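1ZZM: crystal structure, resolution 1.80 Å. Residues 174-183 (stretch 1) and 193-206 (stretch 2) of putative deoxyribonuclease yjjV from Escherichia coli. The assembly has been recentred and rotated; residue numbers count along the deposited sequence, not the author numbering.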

# COMPACT_ATOMS: atom_id res chain seq x y z
N TYR A 174 2.94 0.04 12.99
CA TYR A 174 2.68 0.04 11.54
C TYR A 174 3.72 -0.76 10.78
O TYR A 174 4.86 -0.96 11.26
CB TYR A 174 2.67 1.49 11.02
CG TYR A 174 1.41 2.19 11.45
CD1 TYR A 174 0.28 2.23 10.60
CD2 TYR A 174 1.28 2.68 12.75
CE1 TYR A 174 -0.94 2.72 11.06
CE2 TYR A 174 0.07 3.16 13.22
CZ TYR A 174 -1.03 3.17 12.37
OH TYR A 174 -2.23 3.61 12.84
N LYS A 175 3.30 -1.26 9.61
CA LYS A 175 4.22 -2.00 8.76
C LYS A 175 4.81 -1.04 7.76
O LYS A 175 4.34 0.10 7.61
CB LYS A 175 3.50 -3.12 8.04
CG LYS A 175 3.64 -4.46 8.71
CD LYS A 175 2.90 -4.57 9.98
CE LYS A 175 2.62 -6.06 10.31
NZ LYS A 175 3.44 -6.57 11.46
N ILE A 176 5.82 -1.52 7.03
CA ILE A 176 6.56 -0.71 6.06
C ILE A 176 6.49 -1.42 4.69
O ILE A 176 6.93 -2.56 4.54
CB ILE A 176 8.08 -0.57 6.47
CG1 ILE A 176 8.22 0.15 7.82
CG2 ILE A 176 8.90 0.16 5.38
CD1 ILE A 176 7.59 1.56 7.92
N GLY A 177 5.96 -0.72 3.68
CA GLY A 177 5.84 -1.33 2.37
C GLY A 177 7.14 -1.21 1.58
O GLY A 177 7.69 -0.13 1.41
N VAL A 178 7.63 -2.35 1.12
CA VAL A 178 8.89 -2.40 0.39
C VAL A 178 8.59 -2.58 -1.10
O VAL A 178 8.07 -3.63 -1.51
CB VAL A 178 9.79 -3.59 0.83
CG1 VAL A 178 11.13 -3.51 0.11
CG2 VAL A 178 10.03 -3.57 2.33
N GLY A 179 8.96 -1.56 -1.87
CA GLY A 179 8.74 -1.57 -3.30
C GLY A 179 9.98 -1.17 -4.09
O GLY A 179 11.12 -1.26 -3.58
N GLY A 180 9.76 -0.69 -5.31
CA GLY A 180 10.85 -0.34 -6.22
C GLY A 180 11.93 0.59 -5.74
O GLY A 180 13.03 0.66 -6.32
N THR A 181 11.63 1.32 -4.66
CA THR A 181 12.60 2.26 -4.10
C THR A 181 13.91 1.57 -3.74
O THR A 181 14.98 2.17 -3.88
CB THR A 181 12.05 2.92 -2.83
OG1 THR A 181 10.86 3.65 -3.15
CG2 THR A 181 13.11 3.86 -2.22
N ILE A 182 13.84 0.32 -3.30
CA ILE A 182 15.08 -0.33 -2.90
C ILE A 182 15.97 -0.78 -4.05
O ILE A 182 17.06 -1.28 -3.81
CB ILE A 182 14.85 -1.55 -1.97
CG1 ILE A 182 14.02 -2.65 -2.65
CG2 ILE A 182 14.16 -1.09 -0.69
CD1 ILE A 182 14.51 -3.10 -3.99
N THR A 183 15.50 -0.61 -5.29
CA THR A 183 16.31 -1.03 -6.44
C THR A 183 17.21 0.08 -6.96
O THR A 183 17.96 -0.13 -7.92
CB THR A 183 15.47 -1.53 -7.64
OG1 THR A 183 14.69 -0.46 -8.17
CG2 THR A 183 14.56 -2.68 -7.22
N VAL A 193 17.89 1.26 5.47
CA VAL A 193 16.80 1.24 6.46
C VAL A 193 16.13 -0.11 6.40
O VAL A 193 15.97 -0.81 7.41
CB VAL A 193 15.73 2.35 6.16
CG1 VAL A 193 14.49 2.18 7.09
CG2 VAL A 193 16.34 3.69 6.34
N ILE A 194 15.75 -0.50 5.18
CA ILE A 194 15.06 -1.77 5.01
C ILE A 194 15.92 -2.95 5.45
O ILE A 194 15.42 -3.96 5.93
CB ILE A 194 14.63 -1.93 3.54
CG1 ILE A 194 13.67 -0.80 3.20
CG2 ILE A 194 13.95 -3.27 3.31
CD1 ILE A 194 12.45 -0.69 4.12
N ALA A 195 17.23 -2.82 5.31
CA ALA A 195 18.12 -3.89 5.75
C ALA A 195 18.10 -4.03 7.27
O ALA A 195 18.36 -5.10 7.80
CB ALA A 195 19.56 -3.60 5.28
N LYS A 196 17.78 -2.96 7.98
CA LYS A 196 17.80 -3.01 9.44
C LYS A 196 16.48 -3.26 10.17
O LYS A 196 16.49 -3.70 11.33
CB LYS A 196 18.41 -1.73 9.99
CG LYS A 196 19.75 -1.39 9.38
CD LYS A 196 20.21 -0.01 9.83
CE LYS A 196 21.43 0.44 9.03
NZ LYS A 196 21.85 1.82 9.43
N LEU A 197 15.36 -2.97 9.53
CA LEU A 197 14.07 -3.17 10.20
C LEU A 197 13.80 -4.64 10.52
O LEU A 197 14.33 -5.53 9.87
CB LEU A 197 12.93 -2.62 9.33
CG LEU A 197 12.98 -1.10 9.00
CD1 LEU A 197 11.86 -0.72 7.99
CD2 LEU A 197 12.82 -0.29 10.30
N PRO A 198 12.98 -4.90 11.55
CA PRO A 198 12.60 -6.26 11.97
C PRO A 198 11.87 -6.88 10.78
O PRO A 198 11.04 -6.23 10.14
CB PRO A 198 11.60 -6.03 13.09
CG PRO A 198 12.01 -4.68 13.67
CD PRO A 198 12.43 -3.87 12.45
N LEU A 199 12.16 -8.14 10.49
CA LEU A 199 11.52 -8.80 9.36
C LEU A 199 9.98 -8.79 9.45
O LEU A 199 9.29 -8.78 8.42
CB LEU A 199 11.99 -10.24 9.26
CG LEU A 199 11.72 -10.98 7.94
CD1 LEU A 199 12.19 -10.10 6.76
CD2 LEU A 199 12.50 -12.31 7.94
N ALA A 200 9.44 -8.82 10.67
CA ALA A 200 7.99 -8.85 10.85
C ALA A 200 7.36 -7.54 10.49
O ALA A 200 6.14 -7.45 10.42
CB ALA A 200 7.64 -9.21 12.30
N SER A 201 8.16 -6.50 10.25
CA SER A 201 7.53 -5.22 9.93
C SER A 201 7.37 -4.93 8.43
O SER A 201 6.74 -3.95 8.05
CB SER A 201 8.32 -4.08 10.54
OG SER A 201 9.46 -3.79 9.77
N LEU A 202 7.91 -5.81 7.59
CA LEU A 202 7.90 -5.60 6.14
C LEU A 202 6.76 -6.22 5.31
O LEU A 202 6.33 -7.33 5.58
CB LEU A 202 9.22 -6.11 5.56
CG LEU A 202 10.50 -5.63 6.25
CD1 LEU A 202 11.72 -6.18 5.48
CD2 LEU A 202 10.53 -4.10 6.32
N LEU A 203 6.29 -5.47 4.32
CA LEU A 203 5.29 -5.99 3.39
C LEU A 203 5.89 -5.75 2.00
O LEU A 203 6.70 -4.82 1.81
CB LEU A 203 3.95 -5.24 3.46
CG LEU A 203 3.16 -5.44 4.75
CD1 LEU A 203 1.79 -4.73 4.59
CD2 LEU A 203 2.96 -6.88 5.03
N LEU A 204 5.49 -6.57 1.04
CA LEU A 204 5.99 -6.44 -0.33
C LEU A 204 4.96 -5.71 -1.21
O LEU A 204 3.77 -5.89 -1.03
CB LEU A 204 6.26 -7.83 -0.91
CG LEU A 204 7.06 -7.89 -2.21
CD1 LEU A 204 8.52 -7.46 -1.92
CD2 LEU A 204 7.05 -9.35 -2.72
N GLU A 205 5.40 -4.90 -2.15
CA GLU A 205 4.45 -4.18 -3.01
C GLU A 205 5.16 -3.67 -4.24
O GLU A 205 6.38 -3.81 -4.35
CB GLU A 205 3.88 -2.95 -2.31
CG GLU A 205 4.95 -1.86 -2.15
CD GLU A 205 4.43 -0.58 -1.54
OE1 GLU A 205 4.08 -0.58 -0.36
OE2 GLU A 205 4.39 0.44 -2.25
N THR A 206 4.38 -3.09 -5.16
CA THR A 206 4.94 -2.43 -6.35
C THR A 206 4.47 -0.98 -6.56
O THR A 206 5.20 -0.16 -7.11
CB THR A 206 4.59 -3.13 -7.70
OG1 THR A 206 3.16 -3.14 -7.86
CG2 THR A 206 5.19 -4.56 -7.78
O HOH W 1 7.77 -0.46 -7.13

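Parallel β-strands cannot pair residue against residue through their hydrogen bonds; on each strand alternate residues turn their N and O to the neighbour, and each of them bonds to two residues there. The pairing of Ile176, Gly177 and Val178 with Leu202, Leu203 and Leu204 in this putative deoxyribonuclease follows that rule closely. Ile176 receives Leu203 N on its O at 3.0 Å and donates its own N to Ser201 O at 2.8 Å. Two residues on, Val178 N reaches Leu203 O at 2.7 Å, and Val178 O accepts Glu205 N at 3.0 Å, the least linear of the four at 141°. Leu203 thus bonds to both Ile176 and Val178, straddling Gly177, its partner in register. Weaker support comes from a CA-H...O contact, Leu202 CA to Ile176 O at 3.6 Å; another, Gly179 CA to Glu205 O at 3.4 Å, carries the association past the last bridge.

At the ends of the ladder, other groups take over. Lys175 NZ donates to Ala200 O at 3.0 Å, so a side chain extends the polar contact back into the 3-10 segment, which Ser201 OG braces by bonding to Pro198 O at 2.9 Å. At the far end a water accepts from Gly180 N at 2.7 Å and donates to Thr206 O at 2.6 Å, bridging main chains that no longer pair directly.

Gly177 leaves room for the side chain of Glu205: OE1 of Glu205 lies 3.3 Å from Gly177 CA, and an ideal CB on Gly177 would fall only 2.0 Å from that oxygen.

The sheet face bearing Ile176, Val178 and Leu202 is apolar. Ile194, from the helix, packs its CD1 3.9 Å from Ile176 CG2 and its CG2 4.1 Å from Val178 CG2, while Leu197 CD1 approaches Ile176 CG1 at 3.7 Å. Ile182 CG2, 3.9 Å from Ile194 CG1, extends this cluster beyond the strand.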